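Local coordinates for uncharacterized ATP-binding protein MJ1010 (Methanocaldococcus jannaschii DSM 2661, PDB 3BJO), which is of unknown function but possibly binds ATP, and is represented here by its C-terminal domain, which is probably of helix-turn-helix type, at residues 20-25 / 74-79; 52-57 / 63-68. All blocks are in the same frame, centred on the assembly; numbering follows the deposited sequence.

Contact 1. Residues 20-25 / 74-79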
loop_
_atom_site.group_PDB
_atom_site.type_symbol
_atom_site.label_atom_id
_atom_site.label_comp_id
_atom_site.label_asym_id
_atom_site.label_seq_id
_atom_site.Cartn_x
_atom_site.Cartn_y
_atom_site.Cartn_z
ATOM N N LYS A 20 -4.771 8.505 -1.376
ATOM C CA LYS A 20 -6.218 8.801 -1.388
ATOM C C LYS A 20 -6.849 8.564 -2.761
ATOM O O LYS A 20 -7.971 8.040 -2.854
ATOM C CB LYS A 20 -6.485 10.266 -0.989
ATOM C CG LYS A 20 -6.523 10.477 0.503
ATOM C CD LYS A 20 -6.902 11.932 0.800
ATOM C CE LYS A 20 -7.318 12.185 2.249
ATOM N NZ LYS A 20 -7.495 13.672 2.425
ATOM N N ASP A 21 -6.130 8.997 -3.805
ATOM C CA ASP A 21 -6.542 8.755 -5.172
ATOM C C ASP A 21 -6.542 7.246 -5.482
ATOM O O ASP A 21 -7.492 6.740 -6.064
ATOM C CB ASP A 21 -5.607 9.467 -6.157
ATOM C CG ASP A 21 -5.902 10.984 -6.289
ATOM O OD1 ASP A 21 -6.714 11.563 -5.516
ATOM O OD2 ASP A 21 -5.302 11.620 -7.195
ATOM N N PHE A 22 -5.460 6.554 -5.119
ATOM C CA PHE A 22 -5.372 5.093 -5.276
ATOM C C PHE A 22 -6.604 4.417 -4.676
ATOM O O PHE A 22 -7.217 3.514 -5.283
ATOM C CB PHE A 22 -4.090 4.540 -4.582
ATOM C CG PHE A 22 -4.077 3.019 -4.416
ATOM C CD1 PHE A 22 -3.829 2.179 -5.506
ATOM C CD2 PHE A 22 -4.344 2.451 -3.197
ATOM C CE1 PHE A 22 -3.807 0.820 -5.357
ATOM C CE2 PHE A 22 -4.365 1.052 -3.026
ATOM C CZ PHE A 22 -4.071 0.242 -4.116
ATOM N N LEU A 23 -6.929 4.819 -3.451
ATOM C CA LEU A 23 -7.950 4.119 -2.684
ATOM C C LEU A 23 -9.338 4.503 -3.226
ATOM O O LEU A 23 -10.211 3.654 -3.346
ATOM C CB LEU A 23 -7.835 4.514 -1.210
ATOM C CG LEU A 23 -6.641 3.967 -0.428
ATOM C CD1 LEU A 23 -6.711 4.491 1.003
ATOM C CD2 LEU A 23 -6.719 2.441 -0.465
ATOM N N SER A 24 -9.515 5.771 -3.598
ATOM C CA SER A 24 -10.810 6.215 -4.154
ATOM C C SER A 24 -11.125 5.535 -5.486
ATOM O O SER A 24 -12.283 5.291 -5.810
ATOM C CB SER A 24 -10.846 7.722 -4.332
ATOM O OG SER A 24 -10.826 8.345 -3.066
ATOM N N ASN A 25 -10.095 5.196 -6.235
ATOM C CA ASN A 25 -10.260 4.532 -7.546
ATOM C C ASN A 25 -10.866 3.158 -7.343
ATOM O O ASN A 25 -11.359 2.543 -8.275
ATOM C CB ASN A 25 -8.879 4.332 -8.173
ATOM C CG ASN A 25 -8.941 3.694 -9.558
ATOM O OD1 ASN A 25 -9.561 4.241 -10.500
ATOM N ND2 ASN A 25 -8.291 2.536 -9.698
ATOM N N VAL A 74 1.891 -4.520 -4.491
ATOM C CA VAL A 74 3.249 -4.423 -5.007
ATOM C C VAL A 74 3.212 -3.890 -6.440
ATOM O O VAL A 74 3.930 -2.970 -6.765
ATOM C CB VAL A 74 4.013 -5.789 -4.900
ATOM C CG1 VAL A 74 5.435 -5.686 -5.566
ATOM C CG2 VAL A 74 4.131 -6.185 -3.427
ATOM N N LYS A 75 2.355 -4.461 -7.286
ATOM C CA LYS A 75 2.250 -4.030 -8.683
ATOM C C LYS A 75 2.025 -2.526 -8.723
ATOM O O LYS A 75 2.598 -1.813 -9.558
ATOM C CB LYS A 75 1.078 -4.729 -9.361
ATOM C CG LYS A 75 0.937 -4.458 -10.863
ATOM C CD LYS A 75 -0.548 -4.545 -11.309
ATOM C CE LYS A 75 -0.758 -3.976 -12.754
ATOM N NZ LYS A 75 -0.443 -2.500 -12.847
ATOM N N LYS A 76 1.191 -2.064 -7.791
ATOM C CA LYS A 76 0.788 -0.664 -7.716
ATOM C C LYS A 76 1.732 0.249 -6.948
ATOM O O LYS A 76 1.361 1.384 -6.639
ATOM C CB LYS A 76 -0.639 -0.567 -7.141
ATOM C CG LYS A 76 -1.693 -1.185 -8.054
ATOM C CD LYS A 76 -1.968 -0.348 -9.317
ATOM C CE LYS A 76 -2.667 -1.168 -10.405
ATOM N NZ LYS A 76 -2.964 -0.378 -11.714
ATOM N N ASN A 77 2.933 -0.253 -6.643
ATOM C CA ASN A 77 3.989 0.479 -5.956
ATOM C C ASN A 77 3.637 1.030 -4.604
ATOM O O ASN A 77 4.139 2.083 -4.216
ATOM C CB ASN A 77 4.529 1.612 -6.838
ATOM C CG ASN A 77 4.935 1.114 -8.180
ATOM O OD1 ASN A 77 5.813 0.256 -8.293
ATOM N ND2 ASN A 77 4.276 1.619 -9.215
ATOM N N ILE A 78 2.773 0.318 -3.887
ATOM C CA ILE A 78 2.436 0.693 -2.520
ATOM C C ILE A 78 3.378 -0.020 -1.559
ATOM O O ILE A 78 3.795 0.557 -0.557
ATOM C CB ILE A 78 0.937 0.346 -2.154
ATOM C CG1 ILE A 78 -0.057 0.888 -3.215
ATOM C CG2 ILE A 78 0.583 0.867 -0.755
ATOM C CD1 ILE A 78 -0.043 2.393 -3.428
ATOM N N LEU A 79 3.681 -1.285 -1.855
ATOM C CA LEU A 79 4.435 -2.160 -0.955
ATOM C C LEU A 79 5.614 -2.769 -1.706
ATOM O O LEU A 79 5.567 -2.867 -2.919
ATOM C CB LEU A 79 3.504 -3.284 -0.491
ATOM C CG LEU A 79 2.706 -3.165 0.830
ATOM C CD1 LEU A 79 2.407 -1.806 1.357
ATOM C CD2 LEU A 79 1.480 -4.016 0.819
#
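Phe22, in the last turns of helix 3-24, meets Lys76 and Ile78 just beyond the end of helix 67-75, a worked case of one aromatic ring bridging two distant parts of a chain. Its CB points at the 74-79 segment, and CG lies opposite the backbone N (chi1 167°), which carries the ring off the helix surface and toward that segment. From there the CE1 corner reaches the start of the lysine chain, 3.9 Å from Lys76 CB and 4.0 Å from Lys76 CG, in an oblique approach. Lys76 turns at its second torsion (chi2 -72°), so that its aliphatic root touches the ring while the end of the chain leads away. At the tip, Phe22 CZ comes 4.2 Å from Ile78 CG1. One bond further on, the Ile78 CD1 methyl sits over the middle of the ring, 4.2 Å from the Phe22 centroid and only 9° off the normal, a well-aligned CH-pi contact. The interaction across the segments is apolar, and the backbones stay apart, 8.8 Å from Phe22 CA to Lys76 CA, with side chains between them. Ile47 and Leu73 also pack on Phe22, while Leu51 of helix 44-52 and Val95 of helix 93-102 pack on Ile78. What places Ile78 is the end of helix 67-75: Asn77, with positive phi, donates from its N to Val74 O, and Ile78 N bonds to Leu73 O, the signature of a Schellman motif.

Contact 2. Residues 52-57 / 63-68; sequences KLFKGK and DKIPKA. With FMT (formic acid), chain B.
Lys64 NZ donates a hydrogen bond of 2.6 Å to O1 of a bound formic acid molecule, probably picked up from the crystallisation liquor, and Lys57 of the facing segment comes near the same small molecule. The lysine gets there by running extended from CG outward, with CG placed opposite the carbonyl carbon (chi1 -66°). Glu61 N gives the formic acid a further hydrogen bond, whereas Lys57 lends mainly its aliphatic part, CE lying 3.5 Å from formic acid O2. The Lys64 ammonium, with that of Lys57 farther off, would probably favour the ionised form. Between the two segments themselves the contact is apolar, and it turns on one methyl group: Leu53 CD1 rests against the root of the lysine, 3.8 Å from Lys64 CB, and equally close, at 3.8 Å, to Ile65 CG1. Leu53 and Ile65 run past each other in opposite directions, and Leu53 CD1 is also 4.1 Å from Ile65 CD1. That last methyl extends further, to Phe54, where CE2 and Ile65 CD1 are 4.3 Å apart in an oblique approach. One isoleucine branch thus serves both consecutive residues of the 52-57 segment. The Phe54 carbonyl is taken up separately, its O accepting a hydrogen bond from Trp96 NE1. In the fold, the 52-57 segment follows helix 44-52, and the 63-68 segment leads through Pro66, the N-cap residue, into helix 67-75. Ile60 of strand 60-61 and Leu88 of strand 87-90 pack on both Phe54 and Ile65, setting the contact against the three-stranded sheet.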
loop_
_atom_site.group_PDB
_atom_site.type_symbol
_atom_site.label_atom_id
_atom_site.label_comp_id
_atom_site.label_asym_id
_atom_site.label_seq_id
_atom_site.Cartn_x
_atom_site.Cartn_y
_atom_site.Cartn_z
ATOM N N LYS A 52 -4.206 -1.575 6.584
ATOM C CA LYS A 52 -4.411 -1.132 7.945
ATOM C C LYS A 52 -3.406 -1.822 8.860
ATOM O O LYS A 52 -3.053 -1.306 9.933
ATOM C CB LYS A 52 -5.856 -1.373 8.399
ATOM C CG LYS A 52 -6.744 -0.141 8.158
ATOM C CD LYS A 52 -8.257 -0.411 8.105
ATOM C CE LYS A 52 -8.833 -0.998 9.329
ATOM N NZ LYS A 52 -10.331 -0.720 9.461
ATOM N N LEU A 53 -2.905 -2.966 8.411
ATOM C CA LEU A 53 -1.955 -3.745 9.231
ATOM C C LEU A 53 -0.662 -2.938 9.440
ATOM O O LEU A 53 0.038 -3.089 10.441
ATOM C CB LEU A 53 -1.640 -5.098 8.580
ATOM C CG LEU A 53 -2.712 -6.199 8.630
ATOM C CD1 LEU A 53 -2.261 -7.458 7.817
ATOM C CD2 LEU A 53 -3.064 -6.616 10.079
ATOM N N PHE A 54 -0.373 -2.065 8.490
ATOM C CA PHE A 54 0.855 -1.292 8.530
ATOM C C PHE A 54 0.709 -0.050 9.417
ATOM O O PHE A 54 1.658 0.727 9.561
ATOM C CB PHE A 54 1.215 -0.865 7.100
ATOM C CG PHE A 54 1.690 -2.019 6.228
ATOM C CD1 PHE A 54 3.053 -2.346 6.160
ATOM C CD2 PHE A 54 0.777 -2.812 5.533
ATOM C CE1 PHE A 54 3.505 -3.459 5.378
ATOM C CE2 PHE A 54 1.223 -3.907 4.729
ATOM C CZ PHE A 54 2.588 -4.217 4.654
ATOM N N LYS A 55 -0.460 0.149 10.029
ATOM C CA LYS A 55 -0.643 1.328 10.894
ATOM C C LYS A 55 0.223 1.237 12.140
ATOM O O LYS A 55 0.775 2.234 12.577
ATOM C CB LYS A 55 -2.113 1.567 11.257
ATOM C CG LYS A 55 -2.899 2.283 10.120
ATOM C CD LYS A 55 -4.385 2.240 10.382
ATOM C CE LYS A 55 -4.746 3.230 11.469
ATOM N NZ LYS A 55 -6.089 2.971 12.003
ATOM N N GLY A 56 0.391 0.048 12.686
ATOM C CA GLY A 56 1.217 -0.075 13.850
ATOM C C GLY A 56 2.547 -0.794 13.680
ATOM O O GLY A 56 3.216 -1.065 14.679
ATOM N N LYS A 57 2.938 -1.115 12.446
ATOM C CA LYS A 57 4.153 -1.888 12.231
ATOM C C LYS A 57 4.653 -1.730 10.820
ATOM O O LYS A 57 3.870 -1.863 9.881
ATOM C CB LYS A 57 3.898 -3.360 12.510
ATOM C CG LYS A 57 5.139 -4.086 12.961
ATOM C CD LYS A 57 4.867 -5.586 12.967
ATOM C CE LYS A 57 6.035 -6.363 13.567
ATOM N NZ LYS A 57 7.372 -5.890 13.109
ATOM N N ASP A 63 1.905 -13.824 5.264
ATOM C CA ASP A 63 0.964 -14.843 5.652
ATOM C C ASP A 63 -0.305 -14.230 6.262
ATOM O O ASP A 63 -1.306 -14.935 6.458
ATOM C CB ASP A 63 1.637 -15.801 6.649
ATOM C CG ASP A 63 2.597 -16.781 5.981
ATOM O OD1 ASP A 63 2.610 -16.898 4.745
ATOM O OD2 ASP A 63 3.328 -17.460 6.699
ATOM N N LYS A 64 -0.265 -12.914 6.544
ATOM C CA LYS A 64 -1.452 -12.193 7.040
ATOM C C LYS A 64 -2.411 -11.665 5.950
ATOM O O LYS A 64 -3.498 -11.212 6.250
ATOM C CB LYS A 64 -1.014 -11.024 7.949
ATOM C CG LYS A 64 -0.336 -11.525 9.225
ATOM C CD LYS A 64 0.066 -10.358 10.074
ATOM C CE LYS A 64 0.479 -10.814 11.449
ATOM N NZ LYS A 64 1.393 -9.806 12.076
ATOM N N ILE A 65 -1.999 -11.744 4.701
ATOM C CA ILE A 65 -2.641 -11.062 3.565
ATOM C C ILE A 65 -2.723 -12.003 2.350
ATOM O O ILE A 65 -1.743 -12.696 2.062
ATOM C CB ILE A 65 -1.800 -9.804 3.134
ATOM C CG1 ILE A 65 -1.754 -8.782 4.275
ATOM C CG2 ILE A 65 -2.452 -9.118 1.881
ATOM C CD1 ILE A 65 -0.594 -7.726 4.107
ATOM N N PRO A 66 -3.892 -12.071 1.678
ATOM C CA PRO A 66 -3.958 -12.927 0.515
ATOM C C PRO A 66 -2.977 -12.449 -0.542
ATOM O O PRO A 66 -2.871 -11.236 -0.806
ATOM C CB PRO A 66 -5.371 -12.706 -0.027
ATOM C CG PRO A 66 -6.163 -12.193 1.177
ATOM C CD PRO A 66 -5.167 -11.374 1.933
ATOM N N LYS A 67 -2.339 -13.430 -1.159
ATOM C CA LYS A 67 -1.376 -13.211 -2.181
ATOM C C LYS A 67 -1.934 -12.282 -3.255
ATOM O O LYS A 67 -1.262 -11.344 -3.620
ATOM C CB LYS A 67 -0.811 -14.530 -2.752
ATOM C CG LYS A 67 0.284 -14.275 -3.844
ATOM C CD LYS A 67 1.011 -15.556 -4.249
ATOM C CE LYS A 67 2.158 -15.229 -5.221
ATOM N NZ LYS A 67 2.794 -16.444 -5.742
ATOM N N ALA A 68 -3.170 -12.500 -3.704
ATOM C CA ALA A 68 -3.737 -11.649 -4.756
ATOM C C ALA A 68 -3.722 -10.209 -4.314
ATOM O O ALA A 68 -3.429 -9.330 -5.108
ATOM C CB ALA A 68 -5.158 -12.051 -5.068
HETATM C C FMT B . 4.263 -9.143 11.472
HETATM O O1 FMT B . 3.396 -9.206 10.597
HETATM O O2 FMT B . 5.446 -8.916 11.252
#

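From the N terminus, the chain first runs through long helix 3-24, whose end meets, in contact 1, a segment that starts 49 residues further along. In between come the hairpin 32-35/38-41 and helix 44-52, after which contact 2 closes a short loop around strand 60-61. That small loop lies wholly within the larger one, so the two nest and do not cross. Both contacts border helix 67-75: the touching residues of contact 2 come just before it, those of contact 1 on this side just after it. Their centres are 14 Å apart, yet Leu79 CD2 and Phe54 CE2 meet at 3.9 Å. The strand order 60-61, 87-90, 79-82 beside these helices is consistent with a winged-helix arrangement.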